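Local atomic coordinates of anti-h(o) lectin I (Ulex europaeus, PDB entry 1FX5), a protein that binds L-fucose, and so recognises the H(O) blood-group antigen, as a dimeric legume lectin carrying calcium and manganese ions. Residues A85-T90 with D127-P132; P141-D146 with E156-R161. All blocks are in the same frame, centred on the assembly; numbering follows the deposited sequence.

Contact 1 of 2, residues A85-T90 with D127-P132; sequences ATDGLT and DTIGSP. With CA (calcium ion), chain G; MN (manganese (II) ion), chain F.
The carbonyl oxygen of Asp87 takes two bonds: Thr128 N donates to Asp87 O at 3.2 Å, from a position well above the carbonyl plane, and water 1 donates to it as well. That water also donates to Asp87 OD2, at 2.8 Å, and binds the calcium ion, so Asp87 reaches the metal through a water. Asp127 binds it directly: OD1 and OD2 both hold calcium, and OD1 also bridges to manganese at 2.2 Å. Asp127 CG stands anti to the backbone N (chi1 -164°), on the side of the two ions. Asp127 OD2 accepts from Ile129 N at 3.2 Å on its anti side, 30° out of the carboxylate plane, an Asx turn that brings Ile129 O to 2.4 Å from the calcium ion. This is the paired calcium-manganese site of the legume lectin fold; Asn134 and Asp137 add calcium ligands, while Glu125, Asp137 and His142 add manganese ligands. A cis peptide joins Thr86 to Asp87, after which Asp87 and Gly88 form a classic beta bulge facing Ser217. Gly88, in an antiparallel non-hydrogen-bonded pair with Asp127, lets the backbones close to 4.8 Å between Gly88 CA and Asp127 CA. Apolar packing lies beside the turn: Ile129 CG2 touches Thr86 CG2 at 3.7 Å, and the Ile129 side chain crosses that of Asp87 obliquely, its CG2 3.5 Å from Asp87 OD2.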
loop_
_atom_site.group_PDB
_atom_site.type_symbol
_atom_site.label_atom_id
_atom_site.label_comp_id
_atom_site.label_asym_id
_atom_site.label_seq_id
_atom_site.Cartn_x
_atom_site.Cartn_y
_atom_site.Cartn_z
ATOM N N ALA A 85 15.085 31.409 9.254
ATOM C CA ALA A 85 15.085 29.935 9.218
ATOM C C ALA A 85 14.722 29.363 7.849
ATOM O O ALA A 85 13.841 29.891 7.163
ATOM C CB ALA A 85 14.168 29.396 10.274
ATOM N N THR A 86 15.365 28.249 7.493
ATOM C CA THR A 86 15.166 27.565 6.205
ATOM C C THR A 86 14.890 26.064 6.469
ATOM O O THR A 86 14.926 25.660 7.625
ATOM C CB THR A 86 16.475 27.716 5.343
ATOM O OG1 THR A 86 17.490 26.835 5.847
ATOM C CG2 THR A 86 17.037 29.153 5.388
ATOM N N ASP A 87 14.511 25.242 5.472
ATOM C CA ASP A 87 14.288 25.605 4.059
ATOM C C ASP A 87 12.844 25.334 3.634
ATOM O O ASP A 87 12.415 25.850 2.599
ATOM C CB ASP A 87 15.214 24.831 3.122
ATOM C CG ASP A 87 16.510 25.546 2.882
ATOM O OD1 ASP A 87 17.497 25.178 3.550
ATOM O OD2 ASP A 87 16.541 26.489 2.066
ATOM N N GLY A 88 12.142 24.470 4.387
ATOM C CA GLY A 88 10.756 24.144 4.078
ATOM C C GLY A 88 10.459 22.664 3.903
ATOM O O GLY A 88 11.288 21.809 4.234
ATOM N N LEU A 89 9.239 22.344 3.478
ATOM C CA LEU A 89 8.869 20.953 3.276
ATOM C C LEU A 89 8.207 20.811 1.902
ATOM O O LEU A 89 7.788 21.805 1.291
ATOM C CB LEU A 89 7.996 20.403 4.409
ATOM C CG LEU A 89 6.607 20.985 4.599
ATOM C CD1 LEU A 89 5.652 19.895 5.050
ATOM C CD2 LEU A 89 6.667 22.104 5.610
ATOM N N THR A 90 7.963 19.571 1.501
ATOM C CA THR A 90 7.378 19.317 0.208
ATOM C C THR A 90 6.502 18.065 0.146
ATOM O O THR A 90 6.725 17.124 0.935
ATOM C CB THR A 90 8.635 19.051 -0.714
ATOM O OG1 THR A 90 8.886 20.140 -1.601
ATOM C CG2 THR A 90 8.612 17.750 -1.412
ATOM N N ASP A 127 7.987 26.643 0.771
ATOM C CA ASP A 127 9.304 27.248 0.787
ATOM C C ASP A 127 9.448 28.390 1.787
ATOM O O ASP A 127 8.918 29.490 1.572
ATOM C CB ASP A 127 9.594 27.696 -0.648
ATOM C CG ASP A 127 11.059 27.988 -0.896
ATOM O OD1 ASP A 127 11.493 27.976 -2.064
ATOM O OD2 ASP A 127 11.786 28.237 0.068
ATOM N N THR A 128 10.253 28.155 2.823
ATOM C CA THR A 128 10.470 29.160 3.866
ATOM C C THR A 128 11.512 30.263 3.633
ATOM O O THR A 128 11.655 31.140 4.486
ATOM C CB THR A 128 10.689 28.508 5.255
ATOM O OG1 THR A 128 11.892 27.740 5.230
ATOM C CG2 THR A 128 9.522 27.599 5.631
ATOM N N ILE A 129 12.255 30.217 2.523
ATOM C CA ILE A 129 13.257 31.257 2.227
ATOM C C ILE A 129 13.411 31.517 0.713
ATOM O O ILE A 129 13.582 30.558 -0.070
ATOM C CB ILE A 129 14.652 30.939 2.870
ATOM C CG1 ILE A 129 15.498 32.215 2.974
ATOM C CG2 ILE A 129 15.408 29.848 2.101
ATOM C CD1 ILE A 129 15.191 33.095 4.207
ATOM N N GLY A 130 13.331 32.795 0.308
ATOM C CA GLY A 130 13.466 33.185 -1.103
ATOM C C GLY A 130 14.714 33.999 -1.459
ATOM O O GLY A 130 15.754 33.854 -0.813
ATOM N N SER A 131 14.659 34.826 -2.503
ATOM C CA SER A 131 15.836 35.619 -2.863
ATOM C C SER A 131 16.025 36.724 -1.826
ATOM O O SER A 131 15.042 37.199 -1.242
ATOM C CB SER A 131 15.699 36.229 -4.262
ATOM O OG SER A 131 14.490 36.937 -4.376
ATOM N N PRO A 132 17.265 37.226 -1.659
ATOM C CA PRO A 132 18.520 36.892 -2.344
ATOM C C PRO A 132 19.166 35.555 -1.949
ATOM O O PRO A 132 20.034 35.050 -2.672
ATOM C CB PRO A 132 19.470 38.034 -1.921
ATOM C CG PRO A 132 18.588 39.072 -1.329
ATOM C CD PRO A 132 17.505 38.287 -0.667
HETATM CA CA CA G . 13.869 28.543 -1.269
HETATM MN MN MN F . 10.832 28.255 -4.108
HETATM O O HOH W 1 14.255 27.110 0.485
HETATM O O HOH W 2 11.955 26.632 -4.889
HETATM O O HOH W 3 9.954 28.710 -6.067
HETATM O O HOH W 4 14.168 26.775 -2.783
#

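Contact 2 of 2, residues P141-D146 with E156-R161; sequences PHIGID and ERWNKR. With MN (manganese (II) ion), chain F.
A beta hairpin of the legume lectin fold, made by strands 142-147 and 154-157, brings His142 to the manganese ion, and this contact lies at its open end. Ile143 and Glu156 form an antiparallel hydrogen-bonded pair: Ile143 N donates to Glu156 O, and Glu156 N returns the bond to Ile143 O, each at 3.0 Å. Two residues on, past the non-hydrogen-bonded pair of His142 and Arg157, a single bond from Trp158 N, above the carbonyl plane, to Pro141 O at 3.1 Å continues the contact into the loop. The imidazole of His142 leads away from the hairpin partner, with CG between the backbone N and the carbonyl carbon (chi1 52°); its NE2 binds manganese at 2.4 Å, and ND1 is hydrogen-bonded to Phe140 O, which would steady the ring's rotation. Glu125, Asp127 and Asp137 complete the protein ligands. On the other side of the backbone Ile143 meets Trp158 at about a right angle. Its CG2 sits over one face of the indole, offset toward the rim, while CB of Lys160 lies over the centre of the opposite face. The indole NE1 bonds to Tyr187 OH. Lys160 then runs extended across the Pro141 ring at about a right angle, its CD 3.9 Å from Pro141 CG, and NZ ends on the carbonyl oxygens of Thr128, Pro82 and Lys83.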
loop_
_atom_site.group_PDB
_atom_site.type_symbol
_atom_site.label_atom_id
_atom_site.label_comp_id
_atom_site.label_asym_id
_atom_site.label_seq_id
_atom_site.Cartn_x
_atom_site.Cartn_y
_atom_site.Cartn_z
ATOM N N PRO A 141 8.919 34.241 1.550
ATOM C CA PRO A 141 8.490 32.834 1.728
ATOM C C PRO A 141 7.290 32.631 0.788
ATOM O O PRO A 141 6.542 33.590 0.527
ATOM C CB PRO A 141 8.069 32.780 3.194
ATOM C CG PRO A 141 8.967 33.821 3.838
ATOM C CD PRO A 141 8.913 34.962 2.837
ATOM N N HIS A 142 7.050 31.405 0.329
ATOM C CA HIS A 142 5.934 31.185 -0.589
ATOM C C HIS A 142 5.571 29.716 -0.788
ATOM O O HIS A 142 6.341 28.824 -0.382
ATOM C CB HIS A 142 6.387 31.725 -1.958
ATOM C CG HIS A 142 7.716 31.165 -2.413
ATOM N ND1 HIS A 142 8.938 31.547 -1.895
ATOM C CD2 HIS A 142 7.992 30.184 -3.311
ATOM C CE1 HIS A 142 9.898 30.805 -2.467
ATOM N NE2 HIS A 142 9.382 29.958 -3.340
ATOM N N ILE A 143 4.361 29.454 -1.295
ATOM C CA ILE A 143 3.983 28.061 -1.551
ATOM C C ILE A 143 3.925 27.997 -3.096
ATOM O O ILE A 143 3.337 28.887 -3.740
ATOM C CB ILE A 143 2.666 27.522 -0.848
ATOM C CG1 ILE A 143 1.416 27.769 -1.678
ATOM C CG2 ILE A 143 2.529 28.053 0.551
ATOM C CD1 ILE A 143 0.959 29.202 -1.719
ATOM N N GLY A 144 4.629 27.031 -3.690
ATOM C CA GLY A 144 4.620 26.921 -5.134
ATOM C C GLY A 144 4.509 25.542 -5.748
ATOM O O GLY A 144 4.568 24.506 -5.066
ATOM N N ILE A 145 4.303 25.539 -7.057
ATOM C CA ILE A 145 4.182 24.302 -7.808
ATOM C C ILE A 145 5.420 24.117 -8.701
ATOM O O ILE A 145 5.742 24.985 -9.519
ATOM C CB ILE A 145 2.858 24.285 -8.600
ATOM C CG1 ILE A 145 1.706 24.178 -7.591
ATOM C CG2 ILE A 145 2.820 23.093 -9.534
ATOM C CD1 ILE A 145 0.331 24.407 -8.159
ATOM N N ASP A 146 6.147 23.022 -8.467
ATOM C CA ASP A 146 7.358 22.706 -9.226
ATOM C C ASP A 146 7.165 21.552 -10.189
ATOM O O ASP A 146 6.669 20.494 -9.808
ATOM C CB ASP A 146 8.501 22.317 -8.283
ATOM C CG ASP A 146 8.810 23.368 -7.245
ATOM O OD1 ASP A 146 8.350 24.519 -7.346
ATOM O OD2 ASP A 146 9.535 23.044 -6.305
ATOM N N GLU A 156 2.700 31.615 -4.689
ATOM C CA GLU A 156 1.933 32.649 -3.991
ATOM C C GLU A 156 2.637 32.981 -2.681
ATOM O O GLU A 156 3.204 32.092 -2.016
ATOM C CB GLU A 156 0.488 32.206 -3.699
ATOM C CG GLU A 156 -0.369 31.848 -4.943
ATOM C CD GLU A 156 -0.843 33.056 -5.772
ATOM O OE1 GLU A 156 -0.918 34.187 -5.241
ATOM O OE2 GLU A 156 -1.156 32.871 -6.968
ATOM N N ARG A 157 2.576 34.249 -2.298
ATOM C CA ARG A 157 3.200 34.728 -1.058
ATOM C C ARG A 157 2.639 34.035 0.181
ATOM O O ARG A 157 1.433 33.967 0.343
ATOM C CB ARG A 157 2.985 36.236 -0.906
ATOM C CG ARG A 157 3.794 36.830 0.208
ATOM C CD ARG A 157 3.780 38.329 0.085
ATOM N NE ARG A 157 4.812 38.953 0.905
ATOM C CZ ARG A 157 5.429 40.091 0.582
ATOM N NH1 ARG A 157 5.122 40.733 -0.549
ATOM N NH2 ARG A 157 6.352 40.588 1.399
ATOM N N TRP A 158 3.520 33.656 1.106
ATOM C CA TRP A 158 3.135 32.975 2.339
ATOM C C TRP A 158 3.803 33.578 3.580
ATOM O O TRP A 158 5.025 33.680 3.642
ATOM C CB TRP A 158 3.537 31.482 2.218
ATOM C CG TRP A 158 3.448 30.604 3.507
ATOM C CD1 TRP A 158 2.455 30.617 4.461
ATOM C CD2 TRP A 158 4.358 29.552 3.906
ATOM N NE1 TRP A 158 2.684 29.642 5.411
ATOM C CE2 TRP A 158 3.845 28.982 5.096
ATOM C CE3 TRP A 158 5.544 29.047 3.362
ATOM C CZ2 TRP A 158 4.488 27.921 5.759
ATOM C CZ3 TRP A 158 6.177 27.998 4.014
ATOM C CH2 TRP A 158 5.650 27.442 5.207
ATOM N N ASN A 159 3.014 34.008 4.558
ATOM C CA ASN A 159 3.592 34.577 5.775
ATOM C C ASN A 159 3.690 33.411 6.767
ATOM O O ASN A 159 2.742 33.127 7.509
ATOM C CB ASN A 159 2.710 35.690 6.324
ATOM C CG ASN A 159 2.636 36.882 5.382
ATOM O OD1 ASN A 159 1.559 37.398 5.110
ATOM N ND2 ASN A 159 3.780 37.301 4.849
ATOM N N LYS A 160 4.832 32.723 6.723
ATOM C CA LYS A 160 5.126 31.564 7.577
ATOM C C LYS A 160 5.026 31.814 9.090
ATOM O O LYS A 160 5.368 32.889 9.570
ATOM C CB LYS A 160 6.514 30.980 7.202
ATOM C CG LYS A 160 7.660 32.013 7.242
ATOM C CD LYS A 160 9.015 31.394 6.949
ATOM C CE LYS A 160 10.140 32.325 7.389
ATOM N NZ LYS A 160 11.491 31.751 7.173
ATOM N N ARG A 161 4.587 30.792 9.827
ATOM C CA ARG A 161 4.432 30.849 11.275
ATOM C C ARG A 161 5.138 29.614 11.831
ATOM O O ARG A 161 5.080 28.558 11.200
ATOM C CB ARG A 161 2.948 30.793 11.651
ATOM C CG ARG A 161 2.125 31.976 11.184
ATOM C CD ARG A 161 0.693 31.918 11.700
ATOM N NE ARG A 161 -0.083 33.058 11.203
ATOM C CZ ARG A 161 -1.406 33.183 11.259
ATOM N NH1 ARG A 161 -2.157 32.241 11.802
ATOM N NH2 ARG A 161 -1.981 34.263 10.735
HETATM MN MN MN F . 10.832 28.255 -4.108
HETATM O O HOH W 2 11.955 26.632 -4.889
HETATM O O HOH W 3 9.954 28.710 -6.067
#

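Contact 1 is buried, whereas contact 2 is only partly so, with Arg157 exposed at its margin. Their centres lie about 9 Å apart, and both touch the same manganese ion, to which contact 1 gives a bridging carboxylate and contact 2 an imidazole; of the two contacts, only contact 1 binds calcium directly. Strand 122-127 lies between the two, pairing with 88-94 on one side and 142-147 on the other. Bulge, turn and metal-bound water dominate contact 1; regular hairpin bonds and indole packing dominate contact 2. They meet where Asp127 O bonds His142 N and Thr128 CG2 packs on Trp158 CZ3.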